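Local coordinates for protein L-asparagine oxygenase (Streptomyces coelicolor, PDB 2OG5) that hydroxylates free L-asparagine at C3, using iron(II), 2-oxoglutarate and O2, to supply (2S,3S)-3-hydroxyasparagine for the calcium-dependent lipopeptide antibiotic, at residues A[149-162]-A[318-331]. Residues are numbered along the deposited sequence; the frame is centred on the assembly and turned at random. Where two conformers were deposited one is given.
With ACY (acetic acid), chain C.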
ATOM      1  N   GLU A 149       3.669  12.302  -6.799  1.00 20.40           N
ATOM      2  CA  GLU A 149       4.271  10.985  -6.590  1.00 21.01           C
ATOM      3  C   GLU A 149       3.867  10.043  -7.734  1.00 20.16           C
ATOM      4  O   GLU A 149       2.680   9.770  -7.939  1.00 19.64           O
ATOM      5  CB  GLU A 149       3.813  10.437  -5.238  1.00 21.67           C
ATOM      6  CG  GLU A 149       4.150   8.988  -4.953  1.00 23.18           C
ATOM      7  CD  GLU A 149       3.509   8.474  -3.673  1.00 25.49           C
ATOM      8  OE1 GLU A 149       2.284   8.671  -3.476  1.00 27.58           O
ATOM      9  OE2 GLU A 149       4.243   7.853  -2.867  1.00 32.26           O
ATOM     10  N   LYS A 150       4.860   9.579  -8.497  1.00 20.21           N
ATOM     11  CA  LYS A 150       4.605   8.704  -9.642  0.50 20.23           C
ATOM     12  C   LYS A 150       3.614   9.355 -10.624  1.00 19.98           C
ATOM     13  O   LYS A 150       2.797   8.674 -11.269  1.00 20.39           O
ATOM     14  CB  LYS A 150       4.094   7.337  -9.164  0.50 20.67           C
ATOM     15  CG  LYS A 150       5.123   6.522  -8.376  0.50 21.04           C
ATOM     16  CD  LYS A 150       6.039   5.747  -9.293  0.50 20.99           C
ATOM     17  CE  LYS A 150       6.533   4.462  -8.665  0.50 21.62           C
ATOM     18  NZ  LYS A 150       7.148   3.605  -9.688  0.50 18.27           N
ATOM     19  N   ASN A 151       3.676  10.680 -10.727  1.00 19.96           N
ATOM     20  CA  ASN A 151       2.848  11.452 -11.649  1.00 19.77           C
ATOM     21  C   ASN A 151       1.345  11.176 -11.507  1.00 19.32           C
ATOM     22  O   ASN A 151       0.578  11.310 -12.457  1.00 20.49           O
ATOM     23  CB  ASN A 151       3.336  11.259 -13.097  1.00 20.30           C
ATOM     24  CG  ASN A 151       4.708  11.889 -13.351  1.00 21.20           C
ATOM     25  OD1 ASN A 151       5.226  12.659 -12.533  1.00 21.03           O
ATOM     26  ND2 ASN A 151       5.288  11.581 -14.505  1.00 23.23           N
ATOM     27  N   GLY A 152       0.922  10.828 -10.293  1.00 18.92           N
ATOM     28  CA  GLY A 152      -0.489  10.619 -10.012  1.00 18.57           C
ATOM     29  C   GLY A 152      -1.100   9.372 -10.617  1.00 18.27           C
ATOM     30  O   GLY A 152      -2.318   9.237 -10.621  1.00 18.06           O
ATOM     31  N   ALA A 153      -0.267   8.447 -11.097  1.00 18.02           N
ATOM     32  CA  ALA A 153      -0.783   7.212 -11.711  1.00 17.70           C
ATOM     33  C   ALA A 153      -1.488   6.352 -10.670  1.00 17.24           C
ATOM     34  O   ALA A 153      -1.023   6.214  -9.546  1.00 17.36           O
ATOM     35  CB  ALA A 153       0.332   6.414 -12.325  1.00 18.33           C
ATOM     36  N   LEU A 154      -2.613   5.757 -11.052  1.00 17.45           N
ATOM     37  CA  LEU A 154      -3.346   4.900 -10.119  1.00 17.72           C
ATOM     38  C   LEU A 154      -2.679   3.565  -9.862  1.00 18.08           C
ATOM     39  O   LEU A 154      -2.886   2.978  -8.801  1.00 18.02           O
ATOM     40  CB  LEU A 154      -4.772   4.647 -10.601  1.00 17.36           C
ATOM     41  CG  LEU A 154      -5.623   5.906 -10.757  1.00 17.07           C
ATOM     42  CD1 LEU A 154      -7.052   5.523 -11.126  1.00 18.43           C
ATOM     43  CD2 LEU A 154      -5.599   6.770  -9.506  1.00 18.18           C
ATOM     44  N   VAL A 155      -1.892   3.083 -10.822  1.00 17.99           N
ATOM     45  CA  VAL A 155      -1.210   1.798 -10.704  1.00 18.32           C
ATOM     46  C   VAL A 155       0.288   2.033 -10.900  1.00 18.23           C
ATOM     47  O   VAL A 155       0.730   2.391 -12.005  1.00 18.59           O
ATOM     48  CB  VAL A 155      -1.760   0.771 -11.712  1.00 18.53           C
ATOM     49  CG1 VAL A 155      -1.018  -0.546 -11.577  1.00 18.47           C
ATOM     50  CG2 VAL A 155      -3.285   0.578 -11.526  1.00 18.71           C
ATOM     51  N   GLN A 156       1.065   1.809  -9.842  1.00 19.03           N
ATOM     52  CA  GLN A 156       2.474   2.216  -9.798  1.00 19.58           C
ATOM     53  C   GLN A 156       3.371   0.999  -9.632  1.00 19.36           C
ATOM     54  O   GLN A 156       3.054   0.081  -8.874  1.00 19.89           O
ATOM     55  CB  GLN A 156       2.696   3.193  -8.633  1.00 20.04           C
ATOM     56  CG  GLN A 156       1.711   4.369  -8.666  1.00 20.65           C
ATOM     57  CD  GLN A 156       1.820   5.335  -7.502  1.00 22.31           C
ATOM     58  OE1 GLN A 156       2.691   5.211  -6.635  1.00 23.54           O
ATOM     59  NE2 GLN A 156       0.904   6.300  -7.470  1.00 21.09           N
ATOM     60  N   ASP A 157       4.504   1.001 -10.324  1.00 19.56           N
ATOM     61  CA  ASP A 157       5.428  -0.120 -10.256  1.00 19.93           C
ATOM     62  C   ASP A 157       6.357   0.003  -9.066  1.00 19.93           C
ATOM     63  O   ASP A 157       6.831   1.102  -8.726  1.00 20.22           O
ATOM     64  CB  ASP A 157       6.271  -0.218 -11.531  1.00 19.90           C
ATOM     65  CG  ASP A 157       5.453  -0.592 -12.749  1.00 20.82           C
ATOM     66  OD1 ASP A 157       4.583  -1.470 -12.645  1.00 19.58           O
ATOM     67  OD2 ASP A 157       5.693  -0.027 -13.839  1.00 23.02           O
ATOM     68  N   VAL A 158       6.604  -1.131  -8.416  1.00 19.71           N
ATOM     69  CA  VAL A 158       7.618  -1.223  -7.370  1.00 20.29           C
ATOM     70  C   VAL A 158       8.711  -2.144  -7.922  1.00 20.42           C
ATOM     71  O   VAL A 158       8.542  -3.371  -7.962  1.00 21.00           O
ATOM     72  CB  VAL A 158       7.019  -1.748  -6.065  1.00 19.65           C
ATOM     73  CG1 VAL A 158       8.064  -1.747  -4.953  1.00 20.72           C
ATOM     74  CG2 VAL A 158       5.803  -0.900  -5.656  1.00 19.99           C
ATOM     75  N   VAL A 159       9.807  -1.539  -8.399  1.00 20.44           N
ATOM     76  CA  VAL A 159      10.888  -2.241  -9.100  1.00 20.80           C
ATOM     77  C   VAL A 159      12.210  -1.562  -8.780  1.00 21.25           C
ATOM     78  O   VAL A 159      12.257  -0.337  -8.649  1.00 21.63           O
ATOM     79  CB  VAL A 159      10.677  -2.247 -10.636  1.00 20.85           C
ATOM     80  CG1 VAL A 159       9.414  -3.019 -11.006  1.00 20.98           C
ATOM     81  CG2 VAL A 159      10.598  -0.818 -11.194  1.00 21.75           C
ATOM     82  N   PRO A 160      13.288  -2.345  -8.636  1.00 20.92           N
ATOM     83  CA  PRO A 160      14.567  -1.718  -8.300  1.00 21.08           C
ATOM     84  C   PRO A 160      15.209  -1.029  -9.496  1.00 21.27           C
ATOM     85  O   PRO A 160      15.190  -1.573 -10.594  1.00 21.53           O
ATOM     86  CB  PRO A 160      15.414  -2.907  -7.842  1.00 20.79           C
ATOM     87  CG  PRO A 160      14.876  -4.066  -8.619  1.00 21.25           C
ATOM     88  CD  PRO A 160      13.395  -3.815  -8.733  1.00 21.11           C
ATOM     89  N   VAL A 161      15.797   0.148  -9.268  1.00 21.41           N
ATOM     90  CA  VAL A 161      16.401   0.945 -10.334  1.00 21.96           C
ATOM     91  C   VAL A 161      17.886   1.177 -10.044  1.00 21.88           C
ATOM     92  O   VAL A 161      18.228   1.606  -8.937  1.00 21.58           O
ATOM     93  CB  VAL A 161      15.708   2.309 -10.436  1.00 21.85           C
ATOM     94  CG1 VAL A 161      16.338   3.162 -11.522  1.00 21.58           C
ATOM     95  CG2 VAL A 161      14.205   2.132 -10.701  1.00 22.04           C
ATOM     96  N   PRO A 162      18.768   0.899 -11.027  1.00 22.70           N
ATOM     97  CA  PRO A 162      20.197   1.154 -10.826  1.00 23.58           C
ATOM     98  C   PRO A 162      20.492   2.581 -10.390  1.00 24.19           C
ATOM     99  O   PRO A 162      19.978   3.528 -10.977  1.00 24.49           O
ATOM    100  CB  PRO A 162      20.801   0.870 -12.204  1.00 23.78           C
ATOM    101  CG  PRO A 162      19.868  -0.087 -12.827  1.00 22.96           C
ATOM    102  CD  PRO A 162      18.510   0.304 -12.347  1.00 22.47           C
ATOM    103  N   PRO A 318      19.618  -6.413  -6.229  1.00 22.00           N
ATOM    104  CA  PRO A 318      19.022  -6.642  -7.543  1.00 22.32           C
ATOM    105  C   PRO A 318      19.989  -7.222  -8.567  1.00 22.59           C
ATOM    106  O   PRO A 318      21.194  -6.968  -8.506  1.00 22.35           O
ATOM    107  CB  PRO A 318      18.582  -5.238  -7.983  1.00 22.38           C
ATOM    108  CG  PRO A 318      18.443  -4.478  -6.730  1.00 22.79           C
ATOM    109  CD  PRO A 318      19.534  -4.993  -5.843  1.00 22.20           C
ATOM    110  N   ARG A 319      19.449  -7.995  -9.497  1.00 22.73           N
ATOM    111  CA  ARG A 319      20.219  -8.527 -10.614  1.00 23.33           C
ATOM    112  C   ARG A 319      20.330  -7.521 -11.757  1.00 24.00           C
ATOM    113  O   ARG A 319      21.328  -7.515 -12.492  1.00 24.18           O
ATOM    114  CB  ARG A 319      19.568  -9.804 -11.140  1.00 23.54           C
ATOM    115  CG  ARG A 319      19.602 -10.974 -10.167  1.00 23.35           C
ATOM    116  CD  ARG A 319      18.750 -12.093 -10.679  1.00 23.85           C
ATOM    117  NE  ARG A 319      18.872 -13.301  -9.872  1.00 24.85           N
ATOM    118  CZ  ARG A 319      18.185 -14.418 -10.098  1.00 25.08           C
ATOM    119  NH1 ARG A 319      17.297 -14.491 -11.088  1.00 25.36           N
ATOM    120  NH2 ARG A 319      18.368 -15.466  -9.304  1.00 26.06           N
ATOM    121  N   TYR A 320      19.287  -6.711 -11.930  1.00 24.18           N
ATOM    122  CA  TYR A 320      19.167  -5.775 -13.061  1.00 24.35           C
ATOM    123  C   TYR A 320      19.327  -6.474 -14.419  1.00 24.91           C
ATOM    124  O   TYR A 320      20.012  -5.976 -15.319  1.00 25.83           O
ATOM    125  CB  TYR A 320      20.142  -4.595 -12.915  1.00 24.38           C
ATOM    126  CG  TYR A 320      19.943  -3.756 -11.662  1.00 23.50           C
ATOM    127  CD1 TYR A 320      18.685  -3.251 -11.320  1.00 23.28           C
ATOM    128  CD2 TYR A 320      21.014  -3.451 -10.829  1.00 24.11           C
ATOM    129  CE1 TYR A 320      18.510  -2.475 -10.189  1.00 23.52           C
ATOM    130  CE2 TYR A 320      20.848  -2.665  -9.696  1.00 24.26           C
ATOM    131  CZ  TYR A 320      19.588  -2.179  -9.379  1.00 23.54           C
ATOM    132  OH  TYR A 320      19.431  -1.409  -8.252  1.00 24.07           O
ATOM    133  N   ASP A 321      18.687  -7.631 -14.559  1.00 24.51           N
ATOM    134  CA  ASP A 321      18.715  -8.410 -15.792  1.00 24.80           C
ATOM    135  C   ASP A 321      17.304  -8.693 -16.324  1.00 24.35           C
ATOM    136  O   ASP A 321      17.126  -9.551 -17.191  1.00 25.43           O
ATOM    137  CB  ASP A 321      19.464  -9.722 -15.567  1.00 25.04           C
ATOM    138  CG  ASP A 321      18.772 -10.642 -14.571  1.00 25.37           C
ATOM    139  OD1 ASP A 321      17.745 -10.230 -13.977  1.00 23.98           O
ATOM    140  OD2 ASP A 321      19.257 -11.774 -14.394  1.00 26.12           O
ATOM    141  N   GLY A 322      16.310  -8.002 -15.763  1.00 24.01           N
ATOM    142  CA  GLY A 322      14.913  -8.145 -16.178  1.00 23.41           C
ATOM    143  C   GLY A 322      14.128  -9.182 -15.390  1.00 22.39           C
ATOM    144  O   GLY A 322      12.952  -9.402 -15.672  1.00 22.22           O
ATOM    145  N   THR A 323      14.772  -9.818 -14.407  1.00 22.07           N
ATOM    146  CA  THR A 323      14.146 -10.904 -13.638  1.00 21.32           C
ATOM    147  C   THR A 323      13.832 -10.506 -12.189  1.00 20.63           C
ATOM    148  O   THR A 323      13.354 -11.320 -11.407  1.00 20.31           O
ATOM    149  CB  THR A 323      15.017 -12.193 -13.635  1.00 21.80           C
ATOM    150  OG1 THR A 323      16.194 -12.004 -12.842  1.00 21.90           O
ATOM    151  CG2 THR A 323      15.429 -12.587 -15.071  1.00 21.31           C
ATOM    152  N   ASP A 324      14.102  -9.257 -11.830  1.00 19.73           N
ATOM    153  CA  ASP A 324      13.899  -8.797 -10.457  1.00 19.53           C
ATOM    154  C   ASP A 324      12.437  -8.679 -10.025  1.00 19.09           C
ATOM    155  O   ASP A 324      11.516  -8.679 -10.842  1.00 18.72           O
ATOM    156  CB  ASP A 324      14.584  -7.440 -10.232  1.00 19.89           C
ATOM    157  CG  ASP A 324      16.098  -7.546 -10.185  1.00 20.39           C
ATOM    158  OD1 ASP A 324      16.615  -8.281  -9.310  1.00 20.70           O
ATOM    159  OD2 ASP A 324      16.757  -6.864 -10.990  1.00 21.65           O
ATOM    160  N   ARG A 325      12.284  -8.596  -8.703  1.00 18.65           N
ATOM    161  CA  ARG A 325      11.025  -8.321  -8.008  0.50 19.09           C
ATOM    162  C   ARG A 325      10.206  -7.249  -8.717  1.00 19.06           C
ATOM    163  O   ARG A 325      10.730  -6.191  -9.020  1.00 18.77           O
ATOM    164  CB  ARG A 325      11.383  -7.836  -6.597  0.50 19.28           C
ATOM    165  CG  ARG A 325      10.245  -7.667  -5.605  0.50 19.30           C
ATOM    166  CD  ARG A 325      10.837  -7.232  -4.257  0.50 19.33           C
ATOM    167  NE  ARG A 325       9.909  -7.257  -3.124  0.50 20.62           N
ATOM    168  CZ  ARG A 325       9.304  -6.192  -2.605  0.50 20.20           C
ATOM    169  NH1 ARG A 325       9.469  -4.980  -3.126  0.50 20.94           N
ATOM    170  NH2 ARG A 325       8.509  -6.340  -1.566  0.50 21.02           N
ATOM    171  N   TRP A 326       8.921  -7.513  -8.935  1.00 19.07           N
ATOM    172  CA  TRP A 326       8.018  -6.562  -9.587  1.00 19.04           C
ATOM    173  C   TRP A 326       6.673  -6.624  -8.878  1.00 19.08           C
ATOM    174  O   TRP A 326       5.968  -7.639  -8.983  1.00 18.39           O
ATOM    175  CB  TRP A 326       7.839  -6.916 -11.066  1.00 19.54           C
ATOM    176  CG  TRP A 326       7.094  -5.903 -11.899  1.00 19.20           C
ATOM    177  CD1 TRP A 326       6.493  -4.742 -11.470  1.00 20.03           C
ATOM    178  CD2 TRP A 326       6.842  -5.977 -13.309  1.00 19.58           C
ATOM    179  NE1 TRP A 326       5.916  -4.096 -12.525  1.00 19.91           N
ATOM    180  CE2 TRP A 326       6.107  -4.828 -13.664  1.00 19.70           C
ATOM    181  CE3 TRP A 326       7.186  -6.894 -14.312  1.00 20.33           C
ATOM    182  CZ2 TRP A 326       5.707  -4.571 -14.971  1.00 20.36           C
ATOM    183  CZ3 TRP A 326       6.776  -6.635 -15.622  1.00 20.31           C
ATOM    184  CH2 TRP A 326       6.044  -5.482 -15.931  1.00 20.42           C
ATOM    185  N   LEU A 327       6.331  -5.569  -8.141  1.00 18.78           N
ATOM    186  CA  LEU A 327       4.975  -5.408  -7.604  1.00 19.18           C
ATOM    187  C   LEU A 327       4.315  -4.248  -8.317  1.00 19.21           C
ATOM    188  O   LEU A 327       4.990  -3.356  -8.823  1.00 19.33           O
ATOM    189  CB  LEU A 327       4.962  -5.108  -6.101  1.00 19.47           C
ATOM    190  CG  LEU A 327       5.938  -5.833  -5.196  1.00 20.56           C
ATOM    191  CD1 LEU A 327       5.800  -5.365  -3.745  1.00 21.76           C
ATOM    192  CD2 LEU A 327       5.776  -7.350  -5.289  1.00 21.59           C
ATOM    193  N   GLN A 328       2.986  -4.257  -8.346  1.00 19.28           N
ATOM    194  CA  GLN A 328       2.228  -3.060  -8.695  1.00 18.98           C
ATOM    195  C   GLN A 328       1.383  -2.640  -7.493  1.00 19.01           C
ATOM    196  O   GLN A 328       0.873  -3.477  -6.745  1.00 19.49           O
ATOM    197  CB  GLN A 328       1.405  -3.271  -9.961  1.00 19.24           C
ATOM    198  CG  GLN A 328       2.330  -3.345 -11.174  1.00 19.44           C
ATOM    199  CD  GLN A 328       1.632  -3.434 -12.508  1.00 19.83           C
ATOM    200  OE1 GLN A 328       0.581  -4.076 -12.647  1.00 20.18           O
ATOM    201  NE2 GLN A 328       2.239  -2.817 -13.518  1.00 20.62           N
ATOM    202  N   ARG A 329       1.294  -1.327  -7.303  1.00 18.77           N
ATOM    203  CA  ARG A 329       0.720  -0.747  -6.116  1.00 18.87           C
ATOM    204  C   ARG A 329      -0.416   0.201  -6.469  1.00 18.42           C
ATOM    205  O   ARG A 329      -0.303   1.026  -7.373  1.00 18.38           O
ATOM    206  CB  ARG A 329       1.793   0.030  -5.355  1.00 19.37           C
ATOM    207  CG  ARG A 329       1.303   0.584  -4.027  1.00 20.08           C
ATOM    208  CD  ARG A 329       2.392   1.314  -3.319  1.00 21.88           C
ATOM    209  NE  ARG A 329       2.779   2.509  -4.049  1.00 23.49           N
ATOM    210  CZ  ARG A 329       3.839   3.251  -3.759  1.00 25.70           C
ATOM    211  NH1 ARG A 329       4.639   2.923  -2.760  1.00 27.76           N
ATOM    212  NH2 ARG A 329       4.109   4.317  -4.501  1.00 26.09           N
ATOM    213  N   THR A 330      -1.505   0.092  -5.709  1.00 17.95           N
ATOM    214  CA  THR A 330      -2.609   1.035  -5.775  1.00 17.71           C
ATOM    215  C   THR A 330      -3.057   1.411  -4.369  1.00 17.68           C
ATOM    216  O   THR A 330      -3.145   0.559  -3.484  1.00 18.15           O
ATOM    217  CB  THR A 330      -3.785   0.447  -6.549  1.00 17.73           C
ATOM    218  OG1 THR A 330      -3.375   0.285  -7.902  1.00 17.71           O
ATOM    219  CG2 THR A 330      -5.013   1.340  -6.495  1.00 18.38           C
ATOM    220  N   PHE A 331      -3.295   2.708  -4.182  1.00 17.56           N
ATOM    221  CA  PHE A 331      -3.832   3.257  -2.940  1.00 17.83           C
ATOM    222  C   PHE A 331      -5.349   3.280  -2.962  1.00 18.14           C
ATOM    223  O   PHE A 331      -5.964   3.534  -4.009  1.00 17.39           O
ATOM    224  CB  PHE A 331      -3.346   4.684  -2.735  1.00 18.46           C
ATOM    225  CG  PHE A 331      -1.845   4.840  -2.718  1.00 19.26           C
ATOM    226  CD1 PHE A 331      -1.038   3.939  -2.051  1.00 18.79           C
ATOM    227  CD2 PHE A 331      -1.244   5.913  -3.365  1.00 19.66           C
ATOM    228  CE1 PHE A 331       0.331   4.097  -2.019  1.00 19.50           C
ATOM    229  CE2 PHE A 331       0.133   6.077  -3.346  1.00 19.65           C
ATOM    230  CZ  PHE A 331       0.918   5.175  -2.659  1.00 19.73           C
TER
HETATM  231  C   ACY C 402       4.419   8.270 -16.462  1.00 27.52           C
HETATM  232  O   ACY C 402       4.076   9.102 -15.604  1.00 27.22           O
HETATM  233  OXT ACY C 402       3.644   7.704 -17.262  1.00 27.49           O
HETATM  234  CH3 ACY C 402       5.874   7.923 -16.518  1.00 27.14           C
HETATM  235  O   HOH W   1       6.545   5.429  -2.803  1.00 44.34           O
HETATM  236  O   HOH W   2      -2.607   4.437  -6.409  1.00 17.07           O
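Gln156 and Arg329 form a hydrogen-bonded antiparallel pair between strand 156-158 and strand 326-333, part of the jelly-roll sheet of this iron(II)/2-oxoglutarate oxygenase. Their side chains meet again on the active-site face. Arg329 NH2 points almost straight at Gln156 OE1, 2.7 Å away, with the oxygen in the guanidinium plane. The amide and guanidinium planes are turned 70° apart. At its other end, Gln156 NE2 donates to Ala153 O at 2.8 Å, which fixes the rotation of the amide. The Arg329 chain leaves extended, with CG anti to N, then bends at chi3 (66°) and turns its head toward Glu149. Phe331 CZ lies over one guanidinium face. Glu149 OE2 makes a long salt bridge to Arg329 NH2 from well outside the guanidinium plane, and no N-H points at it. Water 1 accepts from Arg329 NH1 and donates weakly to Glu149 OE2. Both residues bind L-asparagine; Arg329 lies near Asn170 and Glu149 near Asn182, also of that site. Arg325, which binds 2-oxoglutarate, comes just before the strand, its side chain alongside that of Val158.

Asp157 and Gln328 point to the other face, side by side. Their carboxylate and amide planes are nearly coplanar, and Gln328 NE2 meets Asp157 OD1 nearly end-on at 2.8 Å. Trp326 NE1 reaches the same oxygen at 2.9 Å, but from above the carboxylate plane. Asp157 OD2 is hydrogen-bonded to Ser121 OG. Thr330 OG1 donates to Leu154 O at 2.9 Å.

Toward Pro162 the packing is mostly apolar. Val159 CG1 packs against Trp326 CD1 at 3.4 Å. Pro160 CB touches Pro318 CG. The Tyr320 ring is sandwiched between two prolines: Pro318 CB covers one face toward the rim, and Pro162 CG makes a CH-pi contact on the opposite face, 3.7 Å from the centroid.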